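Local coordinates for AvrRxo1-ORF1 (PDB 4Z8U), which is a type III effector of a rice pathogen that probably acts as a zeta-toxin-like kinase, phosphorylating a small molecule in the host, at residues Thr66-Arg71 with Ile151-Val156. Sequence-based numbering, arbitrary orientation.
Sequences TLFALR and IASIVV
In the parallel core of a probable P-loop kinase-like fold, strand 66-71 pairs with strand 154-156, Leu67 beside Ile154, Phe68 beside Val155 and Ala69 beside Val156. Four backbone hydrogen bonds zigzag between them: Thr66 O accepts from Ile154 N, Ile154 O from Phe68 N, Phe68 O from Val156 N and Val156 O from Leu70 N. The bond from Val156 N to Phe68 O is 2.8 Å long. In the loop that leads into the second strand, Ser153 takes over the pairing with its side chain. With OG folded back beside its own backbone N (chi1 -74°), the hydroxyl accepts a bent bond from Thr66 N at 2.8 Å; the hydroxyl of Thr66 itself bonds to Gln64 O.

The two sheet faces are filled differently. On one, Leu67 CD2 lies against Val156 CG2 (3.8 Å), while Leu67 CG meets Ile154 CG1 more loosely; Tyr169 and Leu172 of helix 163-176 pack on this layer. On the other, Thr66 CG2 sits over the centre of the Phe68 ring, 3.6 Å above its plane, and Ile154 O lies at the ring's edge. Further along that face, Val155 CG1, turned opposite the backbone N (chi1 -176°), reaches Leu70 CD1 at 4.0 Å. Helix 34-60 adds Leu58 beside Phe68 and Ser153.

Strand 66-71 is an interior strand, with 154-157 along one edge and 179-185 hydrogen-bonded along the other. Leu70 O accepts a hydrogen bond from Lys78 NZ, and the strand runs directly into a probable Walker A loop, the strand-loop-helix beginning characteristic of P-loop NTPases and zeta-toxin kinases.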
# COMPACT_ATOMS: atom_id res chain seq x y z
N THR A 66 23.31 -22.36 -22.17
CA THR A 66 22.33 -21.68 -21.32
C THR A 66 22.32 -20.21 -21.64
O THR A 66 23.34 -19.60 -21.98
CB THR A 66 22.79 -21.84 -19.84
OG1 THR A 66 22.72 -23.24 -19.47
CG2 THR A 66 21.89 -21.03 -18.85
N LEU A 67 21.11 -19.62 -21.57
CA LEU A 67 20.94 -18.15 -21.66
C LEU A 67 20.67 -17.74 -20.20
O LEU A 67 19.62 -18.01 -19.61
CB LEU A 67 19.72 -17.84 -22.58
CG LEU A 67 19.51 -16.37 -23.01
CD1 LEU A 67 18.44 -16.28 -24.12
CD2 LEU A 67 18.99 -15.54 -21.89
N PHE A 68 21.69 -17.10 -19.56
CA PHE A 68 21.45 -16.63 -18.21
C PHE A 68 20.89 -15.21 -18.32
O PHE A 68 21.52 -14.30 -18.87
CB PHE A 68 22.82 -16.44 -17.51
CG PHE A 68 23.50 -17.73 -17.17
CD1 PHE A 68 24.38 -18.37 -18.13
CD2 PHE A 68 23.27 -18.32 -15.94
CE1 PHE A 68 25.01 -19.56 -17.75
CE2 PHE A 68 23.86 -19.56 -15.57
CZ PHE A 68 24.78 -20.17 -16.50
N ALA A 69 19.68 -15.05 -17.86
CA ALA A 69 18.92 -13.79 -18.00
C ALA A 69 18.77 -13.16 -16.61
O ALA A 69 18.30 -13.78 -15.67
CB ALA A 69 17.55 -14.10 -18.54
N LEU A 70 19.27 -11.94 -16.44
CA LEU A 70 19.19 -11.36 -15.11
C LEU A 70 18.15 -10.19 -15.25
O LEU A 70 18.44 -9.13 -15.75
CB LEU A 70 20.51 -10.70 -14.78
CG LEU A 70 21.67 -11.73 -14.91
CD1 LEU A 70 23.04 -10.97 -14.81
CD2 LEU A 70 21.54 -12.73 -13.80
N ARG A 71 16.95 -10.49 -14.82
CA ARG A 71 15.83 -9.57 -14.95
C ARG A 71 15.76 -8.69 -13.70
O ARG A 71 16.01 -9.12 -12.60
CB ARG A 71 14.54 -10.45 -14.99
CG ARG A 71 13.26 -9.60 -15.16
CD ARG A 71 12.02 -10.53 -15.46
NE ARG A 71 10.83 -9.72 -15.86
CZ ARG A 71 9.94 -9.27 -15.03
NH1 ARG A 71 10.08 -9.45 -13.70
NH2 ARG A 71 8.92 -8.50 -15.50
N ILE A 151 26.89 -24.91 -28.63
CA ILE A 151 26.40 -23.51 -28.62
C ILE A 151 26.97 -22.87 -27.34
O ILE A 151 26.92 -23.45 -26.26
CB ILE A 151 24.87 -23.50 -28.57
CG1 ILE A 151 24.37 -23.76 -30.01
CG2 ILE A 151 24.27 -22.16 -28.04
CD1 ILE A 151 24.54 -22.61 -31.04
N ALA A 152 27.42 -21.63 -27.49
CA ALA A 152 27.97 -20.91 -26.36
C ALA A 152 26.81 -20.43 -25.40
O ALA A 152 25.88 -19.83 -25.84
CB ALA A 152 28.75 -19.66 -26.88
N SER A 153 27.05 -20.60 -24.13
CA SER A 153 26.25 -19.88 -23.09
C SER A 153 26.46 -18.39 -23.17
O SER A 153 27.55 -17.92 -23.48
CB SER A 153 26.60 -20.38 -21.70
OG SER A 153 25.99 -21.73 -21.49
N ILE A 154 25.38 -17.65 -22.84
CA ILE A 154 25.46 -16.17 -22.93
C ILE A 154 24.66 -15.60 -21.81
O ILE A 154 23.96 -16.28 -21.12
CB ILE A 154 24.88 -15.68 -24.27
CG1 ILE A 154 23.40 -16.08 -24.43
CG2 ILE A 154 25.72 -16.19 -25.41
CD1 ILE A 154 22.68 -15.34 -25.58
N VAL A 155 24.98 -14.33 -21.51
CA VAL A 155 24.32 -13.67 -20.38
C VAL A 155 23.64 -12.39 -20.89
O VAL A 155 24.27 -11.55 -21.52
CB VAL A 155 25.39 -13.17 -19.36
CG1 VAL A 155 24.64 -12.57 -18.14
CG2 VAL A 155 26.29 -14.31 -18.89
N VAL A 156 22.36 -12.26 -20.56
CA VAL A 156 21.54 -11.11 -20.99
C VAL A 156 21.23 -10.37 -19.71
O VAL A 156 20.63 -10.86 -18.77
CB VAL A 156 20.28 -11.55 -21.69
CG1 VAL A 156 19.42 -10.27 -22.09
CG2 VAL A 156 20.67 -12.26 -22.97